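PDB 6GRL: beta-hydroxyacid dehydrogenase, 3-hydroxyisobutyrate dehydrogenase from Saccharomonospora xinjiangensis XJ-54, which acts as an S-selective imine reductase linked to reductive amination, probably binding NADP(H) as its cofactor. Local coordinates for residues S111-P114 / S115-R118; G211-V214 / E215-A218; I262-R265 / E266-G269. All coordinates share one frame; numbering follows the deposited sequence. Where two conformers were deposited one is given.

Contact 1 (S111-P114 / S115-R118)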
loop_
_atom_site.group_PDB
_atom_site.type_symbol
_atom_site.label_atom_id
_atom_site.label_comp_id
_atom_site.label_asym_id
_atom_site.label_seq_id
_atom_site.Cartn_x
_atom_site.Cartn_y
_atom_site.Cartn_z
ATOM N N SER A 111 8.790 4.218 -0.028
ATOM C CA SER A 111 7.656 4.599 -0.857
ATOM C C SER A 111 8.122 4.955 -2.265
ATOM O O SER A 111 9.268 5.360 -2.482
ATOM C CB SER A 111 6.913 5.782 -0.234
ATOM O OG SER A 111 7.720 6.946 -0.233
ATOM N N GLY A 112 7.226 4.793 -3.229
ATOM C CA GLY A 112 7.567 5.087 -4.605
ATOM C C GLY A 112 6.540 4.512 -5.555
ATOM O O GLY A 112 5.595 3.825 -5.156
ATOM N N SER A 113 6.756 4.801 -6.830
ATOM C CA SER A 113 5.842 4.439 -7.899
ATOM C C SER A 113 6.156 3.050 -8.441
ATOM O O SER A 113 7.253 2.521 -8.236
ATOM C CB SER A 113 5.928 5.467 -9.025
ATOM O OG SER A 113 7.138 5.322 -9.748
ATOM N N PRO A 114 5.196 2.427 -9.131
ATOM C CA PRO A 114 5.495 1.142 -9.785
ATOM C C PRO A 114 6.604 1.244 -10.812
ATOM O O PRO A 114 7.420 0.322 -10.932
ATOM C CB PRO A 114 4.154 0.761 -10.428
ATOM C CG PRO A 114 3.130 1.486 -9.620
ATOM C CD PRO A 114 3.768 2.775 -9.217
ATOM N N SER A 115 6.660 2.349 -11.561
ATOM C CA SER A 115 7.729 2.517 -12.540
ATOM C C SER A 115 9.088 2.616 -11.860
ATOM O O SER A 115 10.081 2.076 -12.361
ATOM C CB SER A 115 7.466 3.755 -13.399
ATOM O OG SER A 115 7.405 4.926 -12.604
ATOM N N GLN A 116 9.154 3.297 -10.713
ATOM C CA GLN A 116 10.421 3.411 -9.997
ATOM C C GLN A 116 10.879 2.059 -9.465
ATOM O O GLN A 116 12.072 1.738 -9.515
ATOM C CB GLN A 116 10.290 4.429 -8.863
ATOM C CG GLN A 116 10.336 5.875 -9.338
ATOM C CD GLN A 116 9.676 6.841 -8.371
ATOM O OE1 GLN A 116 8.968 6.436 -7.449
ATOM N NE2 GLN A 116 9.906 8.132 -8.583
ATOM N N ALA A 117 9.944 1.248 -8.962
ATOM C CA ALA A 117 10.304 -0.086 -8.488
ATOM C C ALA A 117 10.839 -0.947 -9.625
ATOM O O ALA A 117 11.807 -1.696 -9.445
ATOM C CB ALA A 117 9.097 -0.755 -7.829
ATOM N N ARG A 118 10.225 -0.847 -10.808
ATOM C CA ARG A 118 10.707 -1.599 -11.960
ATOM C C ARG A 118 12.082 -1.107 -12.397
ATOM O O ARG A 118 12.938 -1.909 -12.793
ATOM C CB ARG A 118 9.698 -1.500 -13.106
ATOM C CG ARG A 118 8.330 -2.070 -12.750
ATOM C CD ARG A 118 7.332 -1.955 -13.892
ATOM N NE ARG A 118 6.022 -2.468 -13.496
ATOM C CZ ARG A 118 4.907 -1.744 -13.453
ATOM N NH1 ARG A 118 4.924 -0.462 -13.795
ATOM N NH2 ARG A 118 3.770 -2.309 -13.074
#
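Gln116 reaches back across the first turn of helix 114-126 and accepts the backbone N-H of Ser113, the N-cap residue, as the N3-to-N-cap arm of a capping box does. The turn follows strand 105-108 in the Rossmann-type domain. Ser113 N gives its hydrogen to Gln116 OE1 at 2.8 Å in a nearly straight bond (N-H...O 171°), coming in 28° out of the amide plane. With Gln116 CG beside its own N (chi1 -77°), the straight chain carries the carboxamide back alongside Ser113, whose OG lies 3.3 Å from Gln116 CD and 3.0 Å from Gln116 N. With an alanine in place of Gln116, Ser113 N would probably lose this acceptor and one flank of the serine hydroxyl its cover. Behind these groups the helical bonding begins, with Ala117 N on Ser113 O and Arg118 N on Pro114 O. Pro114, in the first turn, where no backbone N-H is needed, packs on Ala183, Val184 and Leu187 of helix 181-209. Arg118 extends its chain back past Pro114 O, and its NE forms a salt bridge with Asp178. One face of the Arg118 guanidinium is covered by Pro114 CB, which lies 3.7 Å from Arg118 NH1.

Contact 2 (G211-V214 / E215-A218); sequences GVEV and EAFA
Glu213 O accepts from Phe217 N at 3.2 Å and Val214 O from Ala218 N at 2.8 Å, the opening backbone bonds of helix 214-225. Just before them, Gly211 ends helix 181-209 in a Schellman motif with a positive phi of 87°, where a CB would press on the preceding carbonyl. The chain then runs through extended Val212 and Glu213 and coils into the next helix, so the segment is a tight helix-to-helix connection.

Glu213 is the N-cap, and its carboxylate turns back over the first turn. Its CG stands anti to the backbone N, and a sharp bend at the next bond (chi2 -91°) brings the acid over the amides of the first turn. OE1 takes the hydrogen of Ala216 N at 2.7 Å on its syn side, though 33° out of the carboxylate plane, while OE2 receives a weak bond from Glu215 N at 3.1 Å. The oxygens also brush aliphatic carbon: Glu213 OE2 is 3.0 Å from Glu215 CB. Across the turn from this cap, Val212 CG1 meets Phe217 CB at 4.1 Å, joining the residue before the N-cap to the fourth helical residue as in a hydrophobic staple. Both lean on Val207 of helix 181-209. Phe217 also touches Leu204, and Ala218 packs on Phe200.

Glu215 runs beside Glu213 in the same direction, its OE1 only 3.9 Å from Glu213 OE2. That proximity would tend to disfavour two full charges, whereas the positive end of the helix dipole and the two donated N-H groups would probably stabilise the Glu213 carboxylate as an anion.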
loop_
_atom_site.group_PDB
_atom_site.type_symbol
_atom_site.label_atom_id
_atom_site.label_comp_id
_atom_site.label_asym_id
_atom_site.label_seq_id
_atom_site.Cartn_x
_atom_site.Cartn_y
_atom_site.Cartn_z
ATOM N N GLY A 211 -29.465 19.748 9.691
ATOM C CA GLY A 211 -29.514 19.920 11.129
ATOM C C GLY A 211 -29.130 18.705 11.939
ATOM O O GLY A 211 -29.429 18.660 13.139
ATOM N N VAL A 212 -28.480 17.719 11.330
ATOM C CA VAL A 212 -28.075 16.500 12.018
ATOM C C VAL A 212 -26.697 16.708 12.628
ATOM O O VAL A 212 -25.807 17.296 12.002
ATOM C CB VAL A 212 -28.081 15.301 11.051
ATOM C CG1 VAL A 212 -27.632 14.031 11.761
ATOM C CG2 VAL A 212 -29.462 15.118 10.441
ATOM N N GLU A 213 -26.520 16.232 13.859
ATOM C CA GLU A 213 -25.217 16.288 14.507
ATOM C C GLU A 213 -24.253 15.355 13.783
ATOM O O GLU A 213 -24.539 14.165 13.616
ATOM C CB GLU A 213 -25.341 15.908 15.979
ATOM C CG GLU A 213 -24.259 16.510 16.856
ATOM C CD GLU A 213 -23.049 15.611 16.980
ATOM O OE1 GLU A 213 -23.233 14.383 17.116
ATOM O OE2 GLU A 213 -21.914 16.131 16.931
ATOM N N VAL A 214 -23.110 15.893 13.354
ATOM C CA VAL A 214 -22.223 15.134 12.477
ATOM C C VAL A 214 -21.459 14.063 13.244
ATOM O O VAL A 214 -21.157 12.996 12.693
ATOM C CB VAL A 214 -21.267 16.089 11.736
ATOM C CG1 VAL A 214 -22.034 16.909 10.713
ATOM C CG2 VAL A 214 -20.546 16.995 12.723
ATOM N N GLU A 215 -21.131 14.314 14.514
ATOM C CA GLU A 215 -20.325 13.355 15.267
ATOM C C GLU A 215 -21.079 12.048 15.481
ATOM O O GLU A 215 -20.529 10.960 15.266
ATOM C CB GLU A 215 -19.900 13.958 16.605
ATOM C CG GLU A 215 -19.149 12.987 17.499
ATOM C CD GLU A 215 -18.665 13.627 18.784
ATOM O OE1 GLU A 215 -18.781 14.864 18.918
ATOM O OE2 GLU A 215 -18.170 12.889 19.660
ATOM N N ALA A 216 -22.340 12.133 15.909
ATOM C CA ALA A 216 -23.136 10.923 16.090
ATOM C C ALA A 216 -23.425 10.249 14.756
ATOM O O ALA A 216 -23.426 9.015 14.664
ATOM C CB ALA A 216 -24.437 11.255 16.821
ATOM N N PHE A 217 -23.668 11.041 13.708
ATOM C CA PHE A 217 -23.933 10.464 12.393
ATOM C C PHE A 217 -22.707 9.742 11.850
ATOM O O PHE A 217 -22.834 8.708 11.184
ATOM C CB PHE A 217 -24.389 11.552 11.421
ATOM C CG PHE A 217 -24.561 11.068 10.009
ATOM C CD1 PHE A 217 -25.663 10.305 9.654
ATOM C CD2 PHE A 217 -23.623 11.375 9.037
ATOM C CE1 PHE A 217 -25.824 9.858 8.358
ATOM C CE2 PHE A 217 -23.781 10.933 7.737
ATOM C CZ PHE A 217 -24.882 10.170 7.398
ATOM N N ALA A 218 -21.512 10.273 12.123
ATOM C CA ALA A 218 -20.290 9.621 11.664
ATOM C C ALA A 218 -20.142 8.235 12.279
ATOM O O ALA A 218 -19.690 7.297 11.611
ATOM C CB ALA A 218 -19.075 10.488 11.994
#

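Contact 3 (I262-R265 / E266-G269); sequences ISHR and ESLG
The last turn of helix 251-267, in the C-terminal helical domain, closes here through contacts between residues three and four apart, among them His264 with Leu268. The regular bonds from Glu266 N to Ile262 O and from Ser267 N to Ser263 O give way to a tighter wind: Leu268 N bonds to Arg265 O at 3.1 Å from above the carbonyl plane, and only weakly to His264 O. Gly269, at positive phi, ends the helix in a Schellman motif. Ser267 OG, folded back over the helix by its first torsion (chi1 72°), donates at 2.5 Å to His264 O, the carbonyl that also receives the weak bond of Leu268 N. Leu268 CD1 sits over one face of the imidazole, 4.0 Å from the ring centroid, a CH-pi contact made close to His264 NE2. That same nitrogen is hydrogen-bonded to Glu210, while the leucine also packs on Ala209. On another flank, Ile262 CG2 lies against the Glu266 carboxylate, 3.6 Å from Glu266 CD, the two side chains running alongside each other. The acid forms a salt bridge with Arg276, and Arg265 one with Glu271, tying the turn to the following loop and helix 273-287. Glu210 would probably favour a protonated His264, and its bond together with the methyl on the ring face is likely to restrict the ring's rotation.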
loop_
_atom_site.group_PDB
_atom_site.type_symbol
_atom_site.label_atom_id
_atom_site.label_comp_id
_atom_site.label_asym_id
_atom_site.label_seq_id
_atom_site.Cartn_x
_atom_site.Cartn_y
_atom_site.Cartn_z
ATOM N N ILE A 262 -29.637 12.742 -5.849
ATOM C CA ILE A 262 -29.094 13.967 -6.430
ATOM C C ILE A 262 -29.998 15.152 -6.119
ATOM O O ILE A 262 -29.525 16.232 -5.747
ATOM C CB ILE A 262 -28.893 13.792 -7.946
ATOM C CG1 ILE A 262 -27.866 12.695 -8.230
ATOM C CG2 ILE A 262 -28.477 15.108 -8.587
ATOM C CD1 ILE A 262 -27.965 12.118 -9.627
ATOM N N SER A 263 -31.312 14.968 -6.260
ATOM C CA SER A 263 -32.242 16.070 -6.031
ATOM C C SER A 263 -32.175 16.562 -4.591
ATOM O O SER A 263 -32.218 17.771 -4.338
ATOM C CB SER A 263 -33.663 15.635 -6.387
ATOM O OG SER A 263 -34.591 16.679 -6.152
ATOM N N HIS A 264 -32.051 15.641 -3.632
ATOM C CA HIS A 264 -32.073 16.035 -2.226
ATOM C C HIS A 264 -30.826 16.826 -1.848
ATOM O O HIS A 264 -30.923 17.910 -1.262
ATOM C CB HIS A 264 -32.224 14.801 -1.335
ATOM C CG HIS A 264 -31.991 15.077 0.118
ATOM N ND1 HIS A 264 -30.987 14.469 0.841
ATOM C CD2 HIS A 264 -32.623 15.910 0.978
ATOM C CE1 HIS A 264 -31.019 14.907 2.087
ATOM N NE2 HIS A 264 -32.001 15.783 2.196
ATOM N N ARG A 265 -29.640 16.301 -2.173
ATOM C CA ARG A 265 -28.415 16.985 -1.769
ATOM C C ARG A 265 -28.241 18.302 -2.518
ATOM O O ARG A 265 -27.753 19.284 -1.948
ATOM C CB ARG A 265 -27.202 16.074 -1.971
ATOM C CG ARG A 265 -26.902 15.693 -3.411
ATOM C CD ARG A 265 -26.023 14.451 -3.464
ATOM N NE ARG A 265 -24.649 14.719 -3.044
ATOM C CZ ARG A 265 -23.963 13.954 -2.199
ATOM N NH1 ARG A 265 -22.713 14.268 -1.879
ATOM N NH2 ARG A 265 -24.527 12.879 -1.668
ATOM N N GLU A 266 -28.653 18.352 -3.787
ATOM C CA GLU A 266 -28.530 19.594 -4.542
ATOM C C GLU A 266 -29.518 20.647 -4.054
ATOM O O GLU A 266 -29.237 21.847 -4.152
ATOM C CB GLU A 266 -28.715 19.325 -6.036
ATOM C CG GLU A 266 -27.496 18.687 -6.686
ATOM C CD GLU A 266 -27.614 18.583 -8.195
ATOM O OE1 GLU A 266 -28.733 18.756 -8.723
ATOM O OE2 GLU A 266 -26.581 18.330 -8.850
ATOM N N SER A 267 -30.667 20.224 -3.520
ATOM C CA SER A 267 -31.598 21.169 -2.914
ATOM C C SER A 267 -31.031 21.792 -1.645
ATOM O O SER A 267 -31.527 22.833 -1.204
ATOM C CB SER A 267 -32.929 20.481 -2.605
ATOM O OG SER A 267 -32.806 19.593 -1.508
ATOM N N LEU A 268 -30.011 21.173 -1.053
ATOM C CA LEU A 268 -29.317 21.713 0.107
ATOM C C LEU A 268 -28.064 22.488 -0.270
ATOM O O LEU A 268 -27.393 23.025 0.617
ATOM C CB LEU A 268 -28.948 20.581 1.071
ATOM C CG LEU A 268 -30.100 19.738 1.623
ATOM C CD1 LEU A 268 -29.563 18.459 2.242
ATOM C CD2 LEU A 268 -30.907 20.528 2.640
ATOM N N GLY A 269 -27.733 22.558 -1.557
ATOM C CA GLY A 269 -26.527 23.228 -1.993
ATOM C C GLY A 269 -25.266 22.402 -1.887
ATOM O O GLY A 269 -24.169 22.965 -1.969
#

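In the fold
The three contacts follow one another along the chain, each at a helix terminus, and all have neighbours on the long helix 181-209. Contact 1 starts helix 114-126 in the Rossmann-type domain, and its proline packs near the beginning of the long helix. Contact 2 starts helix 214-225 and contact 3 ends helix 251-267, both against the far end of the same helix in the C-terminal domain. Centres of contacts 2 and 3 lie about 18 Å apart, with nearest atoms about 7 Å apart and no touch. Contact 1 is centred about 40 Å from contact 2 and about 42 Å from contact 3. The long helix therefore spans both domains, linking the probable cofactor-binding part to the helical one.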